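Local coordinates for protein glutamine cyclotransferase (Xanthomonas campestris, PDB 3MBR) that probably catalyses the cyclisation of N-terminal glutamine residues of peptides to pyroglutamate, on a beta-propeller scaffold that binds a calcium ion, at residues A[13-18]-A[226-231]; A[24-29]-A[219-224]; A[152-157]-A[207-212]. The protein carries 1 engineered substitution. One frame throughout, in Å; residues are numbered along the deposited sequence.

Interaction 1. Residues A[13-18]-A[226-231]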
loop_
_atom_site.group_PDB
_atom_site.type_symbol
_atom_site.label_atom_id
_atom_site.label_comp_id
_atom_site.label_asym_id
_atom_site.label_seq_id
_atom_site.Cartn_x
_atom_site.Cartn_y
_atom_site.Cartn_z
ATOM N N LYS A 13 2.504 -5.358 -18.381
ATOM C CA LYS A 13 1.821 -6.614 -18.380
ATOM C C LYS A 13 0.602 -6.570 -17.489
ATOM O O LYS A 13 0.658 -5.913 -16.463
ATOM C CB LYS A 13 2.808 -7.752 -17.948
ATOM C CG LYS A 13 2.267 -9.100 -18.160
ATOM C CD LYS A 13 3.479 -10.092 -18.037
ATOM C CE LYS A 13 3.028 -11.550 -18.059
ATOM N NZ LYS A 13 4.222 -12.540 -18.088
ATOM N N ARG A 14 -0.446 -7.289 -17.904
ATOM C CA ARG A 14 -1.671 -7.437 -17.074
ATOM C C ARG A 14 -1.600 -8.807 -16.539
ATOM O O ARG A 14 -1.311 -9.771 -17.296
ATOM C CB ARG A 14 -2.960 -7.229 -17.899
ATOM C CG ARG A 14 -2.914 -5.838 -18.508
ATOM C CD ARG A 14 -4.028 -5.574 -19.587
ATOM N NE ARG A 14 -3.748 -4.249 -20.207
ATOM C CZ ARG A 14 -4.493 -3.143 -20.091
ATOM N NH1 ARG A 14 -5.695 -3.161 -19.470
ATOM N NH2 ARG A 14 -4.047 -2.011 -20.652
ATOM N N TYR A 15 -1.958 -8.960 -15.285
ATOM C CA TYR A 15 -2.010 -10.273 -14.601
ATOM C C TYR A 15 -3.418 -10.433 -14.028
ATOM O O TYR A 15 -4.046 -9.464 -13.687
ATOM C CB TYR A 15 -1.004 -10.269 -13.435
ATOM C CG TYR A 15 0.427 -10.052 -13.828
ATOM C CD1 TYR A 15 0.945 -8.780 -13.978
ATOM C CD2 TYR A 15 1.253 -11.183 -14.038
ATOM C CE1 TYR A 15 2.267 -8.593 -14.338
ATOM C CE2 TYR A 15 2.623 -10.993 -14.404
ATOM C CZ TYR A 15 3.113 -9.674 -14.512
ATOM O OH TYR A 15 4.483 -9.515 -14.769
ATOM N N PRO A 16 -3.903 -11.641 -13.897
ATOM C CA PRO A 16 -5.229 -11.842 -13.271
ATOM C C PRO A 16 -5.229 -11.414 -11.802
ATOM O O PRO A 16 -4.261 -11.690 -11.088
ATOM C CB PRO A 16 -5.471 -13.347 -13.382
ATOM C CG PRO A 16 -4.203 -13.953 -13.890
ATOM C CD PRO A 16 -3.205 -12.902 -14.233
ATOM N N HIS A 17 -6.349 -10.831 -11.353
ATOM C CA HIS A 17 -6.511 -10.583 -9.944
ATOM C C HIS A 17 -7.875 -11.073 -9.523
ATOM O O HIS A 17 -8.868 -10.951 -10.295
ATOM C CB HIS A 17 -6.429 -9.055 -9.703
ATOM C CG HIS A 17 -6.570 -8.613 -8.256
ATOM N ND1 HIS A 17 -7.644 -7.836 -7.837
ATOM C CD2 HIS A 17 -5.734 -8.709 -7.188
ATOM C CE1 HIS A 17 -7.493 -7.533 -6.538
ATOM N NE2 HIS A 17 -6.340 -8.068 -6.113
ATOM N N ASP A 18 -7.960 -11.619 -8.324
ATOM C CA ASP A 18 -9.227 -12.198 -7.809
ATOM C C ASP A 18 -10.185 -11.075 -7.460
ATOM O O ASP A 18 -9.881 -10.235 -6.626
ATOM C CB ASP A 18 -8.769 -12.981 -6.585
ATOM C CG ASP A 18 -9.890 -13.719 -5.847
ATOM O OD1 ASP A 18 -11.095 -13.596 -6.167
ATOM O OD2 ASP A 18 -9.505 -14.543 -4.959
ATOM N N PRO A 226 -10.235 -6.680 -11.714
ATOM C CA PRO A 226 -10.101 -7.981 -12.403
ATOM C C PRO A 226 -8.648 -8.245 -12.782
ATOM O O PRO A 226 -8.315 -9.399 -13.141
ATOM C CB PRO A 226 -10.964 -7.836 -13.665
ATOM C CG PRO A 226 -10.886 -6.345 -13.937
ATOM C CD PRO A 226 -10.897 -5.687 -12.563
ATOM N N MET A 227 -7.777 -7.252 -12.668
ATOM C CA MET A 227 -6.390 -7.359 -13.071
ATOM C C MET A 227 -5.492 -6.632 -12.097
ATOM O O MET A 227 -5.902 -5.764 -11.344
ATOM C CB MET A 227 -6.167 -6.719 -14.456
ATOM C CG MET A 227 -6.911 -7.485 -15.600
ATOM S SD MET A 227 -6.653 -6.873 -17.215
ATOM C CE MET A 227 -8.008 -5.663 -17.294
ATOM N N LEU A 228 -4.262 -7.073 -12.139
ATOM C CA LEU A 228 -3.139 -6.446 -11.473
ATOM C C LEU A 228 -2.193 -6.016 -12.590
ATOM O O LEU A 228 -1.937 -6.819 -13.506
ATOM C CB LEU A 228 -2.519 -7.409 -10.424
ATOM C CG LEU A 228 -1.198 -6.979 -9.752
ATOM C CD1 LEU A 228 -1.172 -7.387 -8.363
ATOM C CD2 LEU A 228 -0.043 -7.489 -10.579
ATOM N N TYR A 229 -1.676 -4.813 -12.513
ATOM C CA TYR A 229 -0.836 -4.280 -13.627
ATOM C C TYR A 229 0.586 -4.090 -13.206
ATOM O O TYR A 229 0.860 -3.550 -12.148
ATOM C CB TYR A 229 -1.323 -2.910 -14.051
ATOM C CG TYR A 229 -2.742 -2.934 -14.579
ATOM C CD1 TYR A 229 -3.829 -2.722 -13.711
ATOM C CD2 TYR A 229 -3.005 -3.133 -15.904
ATOM C CE1 TYR A 229 -5.119 -2.730 -14.168
ATOM C CE2 TYR A 229 -4.316 -3.115 -16.375
ATOM C CZ TYR A 229 -5.377 -2.978 -15.487
ATOM O OH TYR A 229 -6.658 -2.928 -15.969
ATOM N N GLU A 230 1.523 -4.540 -14.034
ATOM C CA GLU A 230 2.935 -4.123 -13.897
ATOM C C GLU A 230 3.060 -2.889 -14.768
ATOM O O GLU A 230 2.726 -2.922 -15.945
ATOM C CB GLU A 230 3.866 -5.255 -14.427
ATOM C CG GLU A 230 5.336 -4.890 -14.339
ATOM C CD GLU A 230 6.238 -6.011 -14.814
ATOM O OE1 GLU A 230 7.420 -5.713 -15.037
ATOM O OE2 GLU A 230 5.761 -7.163 -14.941
ATOM N N ILE A 231 3.571 -1.818 -14.189
ATOM C CA ILE A 231 3.714 -0.533 -14.905
ATOM C C ILE A 231 5.182 -0.044 -14.809
ATOM O O ILE A 231 5.852 -0.302 -13.821
ATOM C CB ILE A 231 2.754 0.500 -14.354
ATOM C CG1 ILE A 231 3.051 0.856 -12.933
ATOM C CG2 ILE A 231 1.271 0.111 -14.520
ATOM C CD1 ILE A 231 2.232 2.083 -12.456
#
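The closure of the beta-propeller, where a strand from the start of the chain completes the last blade, sets strand 13-16 antiparallel to strand 227-231, with Lys13 to Pro16 paired with Glu230 to Met227. Tyr15 and Leu228 form a hydrogen-bonded pair, with Tyr15 N to Leu228 O at 2.8 Å and Leu228 N to Tyr15 O at 2.9 Å; Glu230 N adds a bond to Lys13 O. On the face that carries Tyr15, Leu228 and Glu230, the phenol OH donates to Glu230 OE2 at 2.7 Å. The extended Glu230 chain carries its carboxylate out to the hydroxyl, and carboxylate and ring planes are 13° apart. Tyrosine suits this place because its CD1 packs on Leu228 CD2 at 3.8 Å while the hydroxyl reaches the carboxylate. On the other face the edge of the Tyr229 ring, at CE2, points at one face of the Arg14 guanidinium, the planes 84° apart and Arg14 NH1 3.4 Å from Tyr229 CE2; Met227 SD sits 3.8 Å from Arg14 CD. Beyond the pairing, His17 N bonds Pro226 O from above the carbonyl plane, and its imidazole bonds Trp225 O and Glu35. Strand 217-222 flanks strand 227-233 on the side opposite strand 9-16, which forms the outer edge of the blade.

Interaction 2. Residues A[24-29]-A[219-224]. With CA (calcium ion), chain B.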
loop_
_atom_site.group_PDB
_atom_site.type_symbol
_atom_site.label_atom_id
_atom_site.label_comp_id
_atom_site.label_asym_id
_atom_site.label_seq_id
_atom_site.Cartn_x
_atom_site.Cartn_y
_atom_site.Cartn_z
ATOM N N GLU A 24 -6.533 -3.949 0.678
ATOM C CA GLU A 24 -6.223 -2.903 1.657
ATOM C C GLU A 24 -4.769 -2.627 1.726
ATOM O O GLU A 24 -4.348 -1.753 2.498
ATOM C CB GLU A 24 -6.772 -3.315 3.035
ATOM C CG GLU A 24 -8.287 -3.251 3.136
ATOM C CD GLU A 24 -9.030 -1.867 3.021
ATOM O OE1 GLU A 24 -8.476 -0.851 2.910
ATOM O OE2 GLU A 24 -10.316 -1.860 3.056
ATOM N N GLY A 25 -3.922 -3.336 0.992
ATOM C CA GLY A 25 -2.463 -3.097 1.000
ATOM C C GLY A 25 -1.798 -4.205 0.235
ATOM O O GLY A 25 -2.402 -5.319 0.062
ATOM N N LEU A 26 -0.597 -3.956 -0.257
ATOM C CA LEU A 26 0.062 -4.962 -1.107
ATOM C C LEU A 26 1.571 -4.793 -1.000
ATOM O O LEU A 26 2.068 -3.643 -0.904
ATOM C CB LEU A 26 -0.355 -4.670 -2.584
ATOM C CG LEU A 26 -0.004 -5.730 -3.641
ATOM C CD1 LEU A 26 -0.910 -6.928 -3.568
ATOM C CD2 LEU A 26 -0.109 -5.057 -5.038
ATOM N N PHE A 27 2.292 -5.923 -1.015
ATOM C CA PHE A 27 3.764 -5.815 -1.176
ATOM C C PHE A 27 4.261 -7.004 -1.925
ATOM O O PHE A 27 3.471 -7.992 -2.124
ATOM C CB PHE A 27 4.505 -5.579 0.140
ATOM C CG PHE A 27 4.434 -6.712 1.124
ATOM C CD1 PHE A 27 5.277 -7.823 0.993
ATOM C CD2 PHE A 27 3.572 -6.654 2.240
ATOM C CE1 PHE A 27 5.266 -8.905 1.961
ATOM C CE2 PHE A 27 3.564 -7.752 3.186
ATOM C CZ PHE A 27 4.420 -8.841 3.046
ATOM N N TYR A 28 5.479 -7.018 -2.362
ATOM C CA TYR A 28 6.021 -8.125 -3.119
ATOM C C TYR A 28 7.245 -8.622 -2.347
ATOM O O TYR A 28 8.090 -7.851 -1.835
ATOM C CB TYR A 28 6.491 -7.598 -4.478
ATOM C CG TYR A 28 7.235 -8.592 -5.329
ATOM C CD1 TYR A 28 8.578 -8.825 -5.119
ATOM C CD2 TYR A 28 6.589 -9.331 -6.267
ATOM C CE1 TYR A 28 9.320 -9.730 -5.875
ATOM C CE2 TYR A 28 7.323 -10.256 -7.071
ATOM C CZ TYR A 28 8.676 -10.422 -6.825
ATOM O OH TYR A 28 9.414 -11.301 -7.624
ATOM N N LEU A 29 7.379 -9.935 -2.307
ATOM C CA LEU A 29 8.563 -10.456 -1.650
ATOM C C LEU A 29 8.938 -11.826 -2.205
ATOM O O LEU A 29 8.061 -12.705 -2.227
ATOM C CB LEU A 29 8.275 -10.580 -0.091
ATOM C CG LEU A 29 9.465 -11.195 0.675
ATOM C CD1 LEU A 29 10.546 -10.219 0.583
ATOM C CD2 LEU A 29 8.929 -11.390 2.169
ATOM N N PHE A 219 3.945 -2.926 -9.317
ATOM C CA PHE A 219 2.632 -3.494 -9.567
ATOM C C PHE A 219 1.551 -2.659 -8.858
ATOM O O PHE A 219 1.751 -2.199 -7.727
ATOM C CB PHE A 219 2.585 -4.899 -8.934
ATOM C CG PHE A 219 3.624 -5.847 -9.510
ATOM C CD1 PHE A 219 3.516 -6.358 -10.810
ATOM C CD2 PHE A 219 4.707 -6.211 -8.731
ATOM C CE1 PHE A 219 4.473 -7.256 -11.285
ATOM C CE2 PHE A 219 5.644 -7.072 -9.217
ATOM C CZ PHE A 219 5.537 -7.585 -10.488
ATOM N N VAL A 220 0.387 -2.546 -9.499
ATOM C CA VAL A 220 -0.728 -1.877 -8.877
ATOM C C VAL A 220 -2.026 -2.689 -9.035
ATOM O O VAL A 220 -2.245 -3.312 -10.108
ATOM C CB VAL A 220 -0.956 -0.427 -9.419
ATOM C CG1 VAL A 220 0.253 0.429 -9.182
ATOM C CG2 VAL A 220 -1.250 -0.392 -10.874
ATOM N N THR A 221 -2.867 -2.694 -8.030
ATOM C CA THR A 221 -4.201 -3.252 -8.184
ATOM C C THR A 221 -5.130 -2.573 -7.192
ATOM O O THR A 221 -4.738 -1.591 -6.535
ATOM C CB THR A 221 -4.221 -4.782 -8.004
ATOM O OG1 THR A 221 -5.478 -5.300 -8.506
ATOM C CG2 THR A 221 -3.996 -5.278 -6.585
ATOM N N GLY A 222 -6.388 -2.987 -7.129
ATOM C CA GLY A 222 -7.332 -2.331 -6.228
ATOM C C GLY A 222 -8.519 -3.205 -5.936
ATOM O O GLY A 222 -8.566 -4.406 -6.354
ATOM N N LYS A 223 -9.433 -2.652 -5.144
ATOM C CA LYS A 223 -10.524 -3.432 -4.593
ATOM C C LYS A 223 -11.365 -4.000 -5.691
ATOM O O LYS A 223 -11.921 -3.290 -6.525
ATOM C CB LYS A 223 -11.418 -2.563 -3.690
ATOM C CG LYS A 223 -10.622 -2.018 -2.472
ATOM C CD LYS A 223 -11.628 -1.377 -1.467
ATOM C CE LYS A 223 -10.895 -0.789 -0.296
ATOM N NZ LYS A 223 -10.283 -1.699 0.554
ATOM N N ARG A 224 -11.461 -5.368 -5.757
ATOM C CA ARG A 224 -12.308 -6.052 -6.733
ATOM C C ARG A 224 -11.834 -5.846 -8.196
ATOM O O ARG A 224 -12.551 -6.176 -9.144
ATOM C CB ARG A 224 -13.795 -5.689 -6.625
ATOM C CG ARG A 224 -14.264 -6.024 -5.183
ATOM C CD ARG A 224 -15.670 -6.298 -5.097
ATOM N NE ARG A 224 -16.404 -5.105 -5.249
ATOM C CZ ARG A 224 -17.705 -5.145 -5.588
ATOM N NH1 ARG A 224 -18.368 -6.360 -5.801
ATOM N NH2 ARG A 224 -18.406 -4.010 -5.723
HETATM CA CA CA B . 2.461 -1.385 -0.758
HETATM O O HOH W 1 2.891 -1.917 1.569
#
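Tyr28 and Phe219 meet obliquely across the seam between two propeller blades, their rings inclined by only 26°, yet slid apart until the centroids are 5.9 Å distant. The result is a barely overlapping aromatic pair in which Tyr28 CD2 meets Phe219 CE2 at 3.8 Å. Tyr28 CG is anti to the backbone N (chi1 173°), on a side chain that sets out toward the other strand from CB onward. Large flat side chains suit this site, since the two strands belong to different sheets, run roughly antiparallel and come no closer than 8.4 Å between the axes of the short segments, so side chains must bridge the distance. Two residues along, Leu26 and Thr221 approach at about a right angle, and their methyls CD2 and CG2 come within 4.2 Å. Thr221 serves two purposes: OG1, anti to its backbone N, bonds Met227 O within its own blade, which leaves CG2 for the apolar neighbour. Leu26 divides its tasks similarly, offering its side chain to this packing while Leu26 O binds the calcium ion at 2.3 Å. At the other end, bent chains bring the buried Lys223 ammonium to the Glu24 carboxylate in a salt bridge; as modelled, NZ also bonds Thr23 O, but its position is uncertain and the exact geometry doubtful. Strand 23-29 is the innermost strand of its blade, pairing with strand 32-37, and it also touches strand 206-212 through Leu26 on Ala210 and Tyr28 on Asp212, whereas strand 217-222 lies between strands 206-212 and 227-233.

Interaction 3. Residues A[152-157]-A[207-212]. With CA (calcium ion), chain B.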
loop_
_atom_site.group_PDB
_atom_site.type_symbol
_atom_site.label_atom_id
_atom_site.label_comp_id
_atom_site.label_asym_id
_atom_site.label_seq_id
_atom_site.Cartn_x
_atom_site.Cartn_y
_atom_site.Cartn_z
ATOM N N LEU A 152 -4.212 9.147 2.213
ATOM C CA LEU A 152 -3.229 8.298 1.485
ATOM C C LEU A 152 -3.459 6.833 1.773
ATOM O O LEU A 152 -3.194 6.367 2.942
ATOM C CB LEU A 152 -1.863 8.710 1.858
ATOM C CG LEU A 152 -1.484 10.155 1.611
ATOM C CD1 LEU A 152 -0.087 10.559 2.061
ATOM C CD2 LEU A 152 -1.715 10.722 0.143
ATOM N N ASN A 153 -4.223 6.132 0.936
ATOM C CA ASN A 153 -4.818 4.865 1.372
ATOM C C ASN A 153 -3.763 3.722 1.076
ATOM O O ASN A 153 -4.030 2.536 1.463
ATOM C CB ASN A 153 -6.219 4.511 0.691
ATOM C CG ASN A 153 -6.073 4.109 -0.811
ATOM O OD1 ASN A 153 -5.093 4.379 -1.422
ATOM N ND2 ASN A 153 -7.047 3.471 -1.378
ATOM N N GLU A 154 -2.618 4.003 0.381
ATOM C CA GLU A 154 -1.610 2.937 0.199
ATOM C C GLU A 154 -0.261 3.550 -0.013
ATOM O O GLU A 154 -0.154 4.634 -0.634
ATOM C CB GLU A 154 -2.032 2.092 -1.038
ATOM C CG GLU A 154 -1.016 1.043 -1.552
ATOM C CD GLU A 154 -0.576 -0.090 -0.608
ATOM O OE1 GLU A 154 0.010 -1.085 -1.099
ATOM O OE2 GLU A 154 -0.700 0.098 0.647
ATOM N N LEU A 155 0.778 2.862 0.488
ATOM C CA LEU A 155 2.169 3.344 0.357
ATOM C C LEU A 155 3.048 2.270 -0.242
ATOM O O LEU A 155 2.752 1.031 -0.095
ATOM C CB LEU A 155 2.741 3.590 1.772
ATOM C CG LEU A 155 2.054 4.738 2.568
ATOM C CD1 LEU A 155 2.725 4.858 3.951
ATOM C CD2 LEU A 155 2.075 6.059 1.861
ATOM N N GLU A 156 4.158 2.704 -0.849
ATOM C CA GLU A 156 5.165 1.735 -1.236
ATOM C C GLU A 156 6.485 2.501 -1.357
ATOM O O GLU A 156 6.538 3.556 -2.032
ATOM C CB GLU A 156 4.806 1.108 -2.577
ATOM C CG GLU A 156 5.769 -0.040 -2.972
ATOM C CD GLU A 156 5.733 -1.227 -2.033
ATOM O OE1 GLU A 156 6.554 -2.138 -2.303
ATOM O OE2 GLU A 156 4.872 -1.321 -1.121
ATOM N N TRP A 157 7.554 1.973 -0.805
ATOM C CA TRP A 157 8.871 2.555 -0.926
ATOM C C TRP A 157 9.516 2.126 -2.202
ATOM O O TRP A 157 9.605 0.901 -2.450
ATOM C CB TRP A 157 9.767 2.108 0.243
ATOM C CG TRP A 157 11.009 2.919 0.339
ATOM C CD1 TRP A 157 12.219 2.623 -0.209
ATOM C CD2 TRP A 157 11.135 4.164 0.992
ATOM N NE1 TRP A 157 13.149 3.639 0.101
ATOM C CE2 TRP A 157 12.497 4.591 0.828
ATOM C CE3 TRP A 157 10.261 4.961 1.722
ATOM C CZ2 TRP A 157 12.998 5.750 1.428
ATOM C CZ3 TRP A 157 10.788 6.169 2.315
ATOM C CH2 TRP A 157 12.124 6.517 2.138
ATOM N N ASN A 207 -5.642 0.358 -4.451
ATOM C CA ASN A 207 -5.374 0.213 -3.025
ATOM C C ASN A 207 -4.178 -0.673 -2.788
ATOM O O ASN A 207 -3.897 -1.044 -1.643
ATOM C CB ASN A 207 -6.610 -0.305 -2.286
ATOM C CG ASN A 207 -6.751 0.266 -0.960
ATOM O OD1 ASN A 207 -7.890 0.614 -0.644
ATOM N ND2 ASN A 207 -5.731 0.225 -0.135
ATOM N N GLY A 208 -3.430 -1.053 -3.828
ATOM C CA GLY A 208 -2.272 -1.932 -3.634
ATOM C C GLY A 208 -1.168 -1.431 -4.547
ATOM O O GLY A 208 -1.432 -1.328 -5.778
ATOM N N ILE A 209 -0.024 -1.101 -4.007
ATOM C CA ILE A 209 1.134 -0.700 -4.795
ATOM C C ILE A 209 2.284 -1.562 -4.285
ATOM O O ILE A 209 2.593 -1.467 -3.075
ATOM C CB ILE A 209 1.488 0.802 -4.641
ATOM C CG1 ILE A 209 0.273 1.676 -5.031
ATOM C CG2 ILE A 209 2.707 1.068 -5.521
ATOM C CD1 ILE A 209 0.456 3.136 -4.579
ATOM N N ALA A 210 2.901 -2.372 -5.126
ATOM C CA ALA A 210 3.960 -3.256 -4.661
ATOM C C ALA A 210 5.220 -3.142 -5.560
ATOM O O ALA A 210 5.076 -3.215 -6.774
ATOM C CB ALA A 210 3.513 -4.709 -4.609
ATOM N N PHE A 211 6.389 -3.061 -5.002
ATOM C CA PHE A 211 7.581 -2.935 -5.777
ATOM C C PHE A 211 8.482 -4.153 -5.564
ATOM O O PHE A 211 8.753 -4.578 -4.397
ATOM C CB PHE A 211 8.322 -1.658 -5.347
ATOM C CG PHE A 211 9.530 -1.405 -6.158
ATOM C CD1 PHE A 211 9.456 -1.263 -7.531
ATOM C CD2 PHE A 211 10.777 -1.268 -5.537
ATOM C CE1 PHE A 211 10.592 -0.989 -8.313
ATOM C CE2 PHE A 211 11.936 -0.938 -6.320
ATOM C CZ PHE A 211 11.830 -0.836 -7.679
ATOM N N ASP A 212 8.874 -4.778 -6.673
ATOM C CA ASP A 212 9.867 -5.866 -6.686
ATOM C C ASP A 212 11.203 -5.188 -6.929
ATOM O O ASP A 212 11.494 -4.821 -8.067
ATOM C CB ASP A 212 9.487 -6.799 -7.842
ATOM C CG ASP A 212 10.593 -7.784 -8.210
ATOM O OD1 ASP A 212 10.363 -8.536 -9.192
ATOM O OD2 ASP A 212 11.660 -7.833 -7.561
HETATM CA CA CA B . 2.461 -1.385 -0.758
HETATM O O HOH W 2 7.135 -4.648 -2.077
HETATM O O HOH W 1 2.891 -1.917 1.569
#
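Glu154 and Glu156 each set CG anti to the backbone N and then bend at chi2 (61° and 64°), which turns CD of each toward the calcium ion and strand 207-212; OE1 of Glu154 and OE1 of Glu156 then meet Ile209 N and Phe211 N. The site lies near the centre of the beta-propeller, where the innermost strands of two adjacent blades run almost parallel, 6.2 Å apart at the closest approach of their short axes. No backbone-to-backbone hydrogen bond joins these segments; the two carboxylates and the metal do that work. Glu154 OE1 binds calcium at 2.5 Å and, through its anti lone pair, accepts a straight hydrogen bond from Ile209 N at 2.9 Å. Ile209 O, turned to the metal, is a ligand at 2.3 Å. Leu155 O and Glu156 OE2 bind too, and Leu26 O from strand 23-29 and one water bring the ligands to six. Glutamate suits both positions: it is long enough to cross from strand to strand, and its negative charge would offset that of the ion. Glu156 OE2 and Ile209 O lie close together because both are held by the metal. Ile209 packs on the aliphatic parts of both glutamates, CG2 against Glu156 CB at 3.6 Å. At the start of the strand Asn207 and Gly208 both face Thr221 in a classic beta bulge. The second oxygen of Glu156, OE1, is met by Phe211 N from above the carboxylate plane at 2.9 Å. A water 2.6 Å from this same Glu156 OE1 bridges it to Phe211 O.

All three contacts involve the blade made of strands 9-16, 206-212, 217-222 and 227-233, and they run from its rim to the propeller axis. Interaction 1 lies within that sheet, pairing its edge strand 9-16 with strand 227-233. Interactions 2 and 3 lead out of it, each to the innermost strand of an adjacent blade: 23-29 on one side, 152-158 on the other. Their centres are about 7 Å apart and they share the calcium ion and one water; the centre of interaction 1 is about 10 Å from that of interaction 2 and about 15 Å from that of interaction 3. Along the chain, interaction 1 encloses interaction 2, which encloses interaction 3, so the two chain ends close the ring while the metal ties three blades together at its centre.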